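Local coordinates for protein lipocalin AI-4 (Rhodnius prolixus, PDB 5H9N) that binds cysteinyl leukotrienes such as leukotriene C4 in its lipocalin barrel, probably as a salivary scavenger of host mediators during blood feeding, at residues A[16-22]-A[96-102]; A[42-46]-A[152-156]. The protein carries 1 engineered substitution. One frame throughout, in Å; residues are numbered along the deposited sequence.

Contact 1 of 2, residues A[16-22]-A[96-102]; sequences KIMSGFD and AVVETDY
Phe21 and Val97 form the apolar centre of this contact, their side chains crossing at about a right angle with Phe21 CE1 3.6 Å from Val97 CG2. CG of Phe21 stands anti to its backbone N (chi1 175°), which carries the ring toward Val97, although the CB bond itself does not point at the strand. Next to this pair Met18 lies over the strand end: SD is 3.8 Å from Thr100 CG2, and a bend at chi3 (-63°) carries CE to within 3.6 Å of Tyr102 OH. Thr100 CG2 in turn packs on one face of the Tyr102 ring, offset toward its rim. Farther along, Ile17 CD1 meets Ala96 CB at 3.9 Å.

The polar edge has two direct bonds. Met18 N donates to Val98 O (2.9 Å), and Asp22 N donates to Tyr102 OH (2.8 Å). That hydroxyl also lies 2.6 Å from water 2, which donates to Gly20 O, so both direct and water-mediated links tie the phenol to the loop. Asp22 itself is the N-cap of helix 23-26. A classic beta bulge sets Val98 and Glu99 together opposite Leu107 of strand 105-112, and Thr100 OG1 accepts from Tyr102 N in an ST turn and is also hydrogen-bonded to Tyr105 O. Segment 16-22 thus packs across the end of a barrel strand, an arrangement consistent with the closed end of a lipocalin beta-barrel.

Contact 2 of 2, residues A[42-46]-A[152-156]; sequences PVRCE and KLGCS
Cys45 and Cys155 are joined covalently, SG to SG at 2.1 Å, and this disulfide is the tight part of the contact. Its chi3 of 96° is close to the 90° expected of a relaxed disulfide. The sulfurs approach along different routes: Cys45 SG stands anti to its own backbone N (chi1 -173°), whereas Cys155 SG lies anti to its carbonyl carbon. Beside the bridge the two backbones come close, the CA atoms of Arg44 and Gly154 being 4.2 Å apart. Gly154 N donates to Arg44 O (2.9 Å), coming in steeply from above the carbonyl plane, 58° away from it, rather than toward a lone pair. Gly154, with no side chain, lets the backbones come this close; there is no room for a CB beside Arg44 C. Leu153 CB also touches the accepting oxygen, 3.6 Å from Arg44 O.

The exposed Val43 marks the looser side. It lies against the Leu153-Gly154 peptide, with CG2 3.6 Å from Leu153 C, but its side-chain contact with Leu153 is light, CG1 to CD2 being 4.1 Å. A separate grip forms within segment 42-46. The CB of Arg44 points away from segment 152-156, and its guanidinium forms a salt bridge with the buried Glu46, NH1 and NH2 both donating to OE2, which lies in the guanidinium plane. NH1 meets this oxygen on the anti side at 2.8 Å, and NH2 comes from above the carboxylate plane. Tyr48 OH bonds the other carboxylate oxygen, so Glu46 is held at both oxygens, a setting that would probably stabilise its ionised form. The chemistry implies that one covalent bond, backed by a single backbone hydrogen bond, fastens the C-terminal tail to the loop leading into strand 46-51.

Overall arrangement
The two contacts lie on opposite sides of the chain's centre, their own centres 24 Å apart and their nearest atoms about 14 Å apart. Their segments alternate along the sequence: 16-22, 42-46, 96-102, then 152-156. Contact 1 joins the loop before helix 23-26 to the end of strand 90-100, while contact 2 joins the loop before strand 46-51 to the tail after strand 151-152. All three strands belong to the same curled antiparallel sheet. The bound leukotriene lies near both, about 7 Å from the Val97 side chain and about 5 Å from that of Glu46. The loop preceding helix 23-26 and the C-terminal tail are thus tied to the barrel at two well-separated places around the ligand-holding interior.

Contact 1 of 2, residues A[16-22]-A[96-102]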
loop_
_atom_site.group_PDB
_atom_site.type_symbol
_atom_site.label_atom_id
_atom_site.label_comp_id
_atom_site.label_asym_id
_atom_site.label_seq_id
_atom_site.Cartn_x
_atom_site.Cartn_y
_atom_site.Cartn_z
ATOM N N LYS A 16 -0.469 -11.641 11.247
ATOM C CA LYS A 16 -1.090 -11.737 9.938
ATOM C C LYS A 16 -0.168 -11.332 8.791
ATOM O O LYS A 16 -0.524 -11.495 7.621
ATOM C CB LYS A 16 -2.365 -10.892 9.912
ATOM C CG LYS A 16 -3.445 -11.449 10.830
ATOM C CD LYS A 16 -4.569 -10.458 11.059
ATOM C CE LYS A 16 -5.616 -11.038 11.998
ATOM N NZ LYS A 16 -6.623 -10.020 12.399
ATOM N N ILE A 17 1.010 -10.819 9.118
ATOM C CA ILE A 17 1.981 -10.378 8.117
ATOM C C ILE A 17 2.953 -11.503 7.777
ATOM O O ILE A 17 3.369 -12.256 8.648
ATOM C CB ILE A 17 2.768 -9.141 8.620
ATOM C CG1 ILE A 17 1.810 -7.969 8.845
ATOM C CG2 ILE A 17 3.857 -8.741 7.635
ATOM C CD1 ILE A 17 2.458 -6.742 9.467
ATOM N N MET A 18 3.306 -11.618 6.503
ATOM C CA MET A 18 4.259 -12.624 6.051
ATOM C C MET A 18 5.544 -12.599 6.852
ATOM O O MET A 18 5.973 -11.557 7.350
ATOM C CB MET A 18 4.607 -12.414 4.586
ATOM C CG MET A 18 5.349 -11.108 4.338
ATOM S SD MET A 18 5.657 -10.720 2.605
ATOM C CE MET A 18 6.715 -12.090 2.146
ATOM N N SER A 19 6.165 -13.761 6.967
ATOM C CA SER A 19 7.491 -13.834 7.543
ATOM C C SER A 19 8.517 -13.625 6.437
ATOM O O SER A 19 8.240 -13.871 5.253
ATOM C CB SER A 19 7.707 -15.176 8.240
ATOM O OG SER A 19 7.498 -16.244 7.336
ATOM N N GLY A 20 9.688 -13.137 6.824
ATOM C CA GLY A 20 10.819 -13.046 5.924
ATOM C C GLY A 20 10.678 -12.027 4.811
ATOM O O GLY A 20 11.231 -12.219 3.734
ATOM N N PHE A 21 9.965 -10.942 5.079
ATOM C CA PHE A 21 9.821 -9.866 4.100
ATOM C C PHE A 21 11.181 -9.322 3.678
ATOM O O PHE A 21 12.025 -9.011 4.521
ATOM C CB PHE A 21 8.961 -8.734 4.656
ATOM C CG PHE A 21 8.870 -7.537 3.745
ATOM C CD1 PHE A 21 8.207 -7.620 2.531
ATOM C CD2 PHE A 21 9.433 -6.326 4.113
ATOM C CE1 PHE A 21 8.116 -6.524 1.693
ATOM C CE2 PHE A 21 9.345 -5.221 3.276
ATOM C CZ PHE A 21 8.676 -5.319 2.068
ATOM N N ASP A 22 11.382 -9.233 2.365
ATOM C CA ASP A 22 12.627 -8.773 1.764
ATOM C C ASP A 22 12.417 -7.395 1.145
ATOM O O ASP A 22 11.944 -7.277 0.010
ATOM C CB ASP A 22 13.105 -9.780 0.709
ATOM C CG ASP A 22 14.490 -9.465 0.160
ATOM O OD1 ASP A 22 14.954 -8.310 0.272
ATOM O OD2 ASP A 22 15.117 -10.391 -0.399
ATOM N N ALA A 96 2.067 -1.741 5.522
ATOM C CA ALA A 96 2.798 -2.984 5.725
ATOM C C ALA A 96 2.497 -3.900 4.554
ATOM O O ALA A 96 1.366 -3.913 4.054
ATOM C CB ALA A 96 2.398 -3.641 7.032
ATOM N N VAL A 97 3.488 -4.664 4.112
ATOM C CA VAL A 97 3.277 -5.662 3.067
ATOM C C VAL A 97 2.794 -6.951 3.730
ATOM O O VAL A 97 3.534 -7.615 4.453
ATOM C CB VAL A 97 4.553 -5.919 2.257
ATOM C CG1 VAL A 97 4.292 -6.960 1.174
ATOM C CG2 VAL A 97 5.040 -4.626 1.634
ATOM N N VAL A 98 1.539 -7.304 3.501
ATOM C CA VAL A 98 0.950 -8.477 4.117
ATOM C C VAL A 98 1.460 -9.760 3.470
ATOM O O VAL A 98 1.821 -10.705 4.161
ATOM C CB VAL A 98 -0.589 -8.404 4.042
ATOM C CG1 VAL A 98 -1.214 -9.634 4.660
ATOM C CG2 VAL A 98 -1.090 -7.132 4.738
ATOM N N GLU A 99 1.490 -9.779 2.145
ATOM C CA GLU A 99 1.931 -10.948 1.393
ATOM C C GLU A 99 2.418 -10.484 0.037
ATOM O O GLU A 99 1.758 -9.648 -0.581
ATOM C CB GLU A 99 0.785 -11.948 1.214
ATOM C CG GLU A 99 0.448 -12.810 2.402
ATOM C CD GLU A 99 1.215 -14.111 2.401
ATOM O OE1 GLU A 99 0.624 -15.145 2.025
ATOM O OE2 GLU A 99 2.408 -14.098 2.764
ATOM N N THR A 100 3.540 -11.009 -0.449
ATOM C CA THR A 100 4.003 -10.668 -1.798
ATOM C C THR A 100 4.881 -11.769 -2.346
ATOM O O THR A 100 5.539 -12.462 -1.573
ATOM C CB THR A 100 4.788 -9.328 -1.830
ATOM O OG1 THR A 100 5.160 -9.018 -3.176
ATOM C CG2 THR A 100 6.037 -9.411 -0.991
ATOM N N ASP A 101 4.874 -11.953 -3.668
ATOM C CA ASP A 101 5.845 -12.845 -4.299
ATOM C C ASP A 101 6.896 -12.024 -5.045
ATOM O O ASP A 101 7.717 -12.577 -5.771
ATOM C CB ASP A 101 5.152 -13.863 -5.222
ATOM C CG ASP A 101 4.643 -13.256 -6.523
ATOM O OD1 ASP A 101 4.506 -12.026 -6.610
ATOM O OD2 ASP A 101 4.365 -14.041 -7.454
ATOM N N TYR A 102 6.846 -10.702 -4.863
ATOM C CA TYR A 102 7.810 -9.721 -5.405
ATOM C C TYR A 102 7.760 -9.536 -6.920
ATOM O O TYR A 102 7.866 -8.413 -7.404
ATOM C CB TYR A 102 9.245 -10.066 -4.979
ATOM C CG TYR A 102 9.386 -10.254 -3.484
ATOM C CD1 TYR A 102 9.453 -9.161 -2.633
ATOM C CD2 TYR A 102 9.444 -11.525 -2.926
ATOM C CE1 TYR A 102 9.571 -9.324 -1.271
ATOM C CE2 TYR A 102 9.560 -11.697 -1.562
ATOM C CZ TYR A 102 9.633 -10.598 -0.742
ATOM O OH TYR A 102 9.750 -10.781 0.622
HETATM O O HOH W 1 1.172 -13.534 5.359
HETATM O O HOH W 2 10.376 -13.187 1.224
#

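Contact 2 of 2, residues A[42-46]-A[152-156]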
loop_
_atom_site.group_PDB
_atom_site.type_symbol
_atom_site.label_atom_id
_atom_site.label_comp_id
_atom_site.label_asym_id
_atom_site.label_seq_id
_atom_site.Cartn_x
_atom_site.Cartn_y
_atom_site.Cartn_z
ATOM N N PRO A 42 -14.057 8.665 -9.780
ATOM C CA PRO A 42 -13.820 7.631 -10.794
ATOM C C PRO A 42 -12.592 6.800 -10.452
ATOM O O PRO A 42 -11.656 7.327 -9.840
ATOM C CB PRO A 42 -13.576 8.448 -12.061
ATOM C CG PRO A 42 -12.915 9.696 -11.546
ATOM C CD PRO A 42 -13.583 9.990 -10.224
ATOM N N VAL A 43 -12.569 5.529 -10.835
ATOM C CA VAL A 43 -11.370 4.747 -10.582
ATOM C C VAL A 43 -10.257 5.201 -11.528
ATOM O O VAL A 43 -10.499 5.742 -12.614
ATOM C CB VAL A 43 -11.620 3.219 -10.705
ATOM C CG1 VAL A 43 -12.629 2.752 -9.648
ATOM C CG2 VAL A 43 -12.063 2.833 -12.112
ATOM N N ARG A 44 -9.031 5.003 -11.059
ATOM C CA ARG A 44 -7.811 5.483 -11.699
ATOM C C ARG A 44 -6.780 4.367 -11.712
ATOM O O ARG A 44 -6.960 3.336 -11.047
ATOM C CB ARG A 44 -7.256 6.699 -10.955
ATOM C CG ARG A 44 -8.147 7.942 -10.996
ATOM C CD ARG A 44 -7.624 9.033 -10.061
ATOM N NE ARG A 44 -7.654 8.573 -8.672
ATOM C CZ ARG A 44 -6.582 8.252 -7.950
ATOM N NH1 ARG A 44 -5.367 8.383 -8.461
ATOM N NH2 ARG A 44 -6.730 7.822 -6.703
ATOM N N CYS A 45 -5.703 4.571 -12.465
ATOM C CA CYS A 45 -4.578 3.648 -12.456
ATOM C C CYS A 45 -3.337 4.337 -11.921
ATOM O O CYS A 45 -2.646 5.069 -12.647
ATOM C CB CYS A 45 -4.307 3.090 -13.852
ATOM S SG CYS A 45 -3.067 1.800 -13.811
ATOM N N GLU A 46 -3.059 4.100 -10.651
ATOM C CA GLU A 46 -1.864 4.639 -10.015
ATOM C C GLU A 46 -0.682 3.708 -10.201
ATOM O O GLU A 46 -0.742 2.537 -9.821
ATOM C CB GLU A 46 -2.110 4.868 -8.521
ATOM C CG GLU A 46 -3.130 5.945 -8.226
ATOM C CD GLU A 46 -3.247 6.273 -6.744
ATOM O OE1 GLU A 46 -2.842 5.453 -5.893
ATOM O OE2 GLU A 46 -3.757 7.371 -6.452
ATOM N N LYS A 152 -12.032 -3.642 -8.327
ATOM C CA LYS A 152 -11.084 -3.380 -9.399
ATOM C C LYS A 152 -11.039 -1.883 -9.692
ATOM O O LYS A 152 -12.075 -1.222 -9.771
ATOM C CB LYS A 152 -11.446 -4.162 -10.653
ATOM C CG LYS A 152 -10.372 -4.059 -11.721
ATOM C CD LYS A 152 -10.721 -4.868 -12.952
ATOM C CE LYS A 152 -9.513 -4.940 -13.885
ATOM N NZ LYS A 152 -9.799 -5.731 -15.113
ATOM N N LEU A 153 -9.842 -1.351 -9.872
ATOM C CA LEU A 153 -9.662 0.072 -10.108
ATOM C C LEU A 153 -9.544 0.325 -11.618
ATOM O O LEU A 153 -10.223 -0.348 -12.405
ATOM C CB LEU A 153 -8.471 0.592 -9.295
ATOM C CG LEU A 153 -8.625 0.262 -7.800
ATOM C CD1 LEU A 153 -7.401 0.717 -7.010
ATOM C CD2 LEU A 153 -9.907 0.823 -7.205
ATOM N N GLY A 154 -8.738 1.305 -12.012
ATOM C CA GLY A 154 -8.769 1.770 -13.393
ATOM C C GLY A 154 -7.621 1.305 -14.268
ATOM O O GLY A 154 -7.429 1.849 -15.357
ATOM N N CYS A 155 -6.829 0.347 -13.804
ATOM C CA CYS A 155 -5.789 -0.256 -14.639
ATOM C C CYS A 155 -6.348 -1.411 -15.466
ATOM O O CYS A 155 -7.277 -2.105 -15.021
ATOM C CB CYS A 155 -4.648 -0.795 -13.771
ATOM S SG CYS A 155 -3.898 0.358 -12.609
ATOM N N SER A 156 -5.764 -1.657 -16.628
ATOM C CA SER A 156 -6.084 -2.849 -17.402
ATOM C C SER A 156 -4.882 -3.277 -18.228
ATOM O O SER A 156 -3.903 -2.537 -18.337
ATOM C CB SER A 156 -7.295 -2.600 -18.306
ATOM O OG SER A 156 -6.980 -1.671 -19.329
#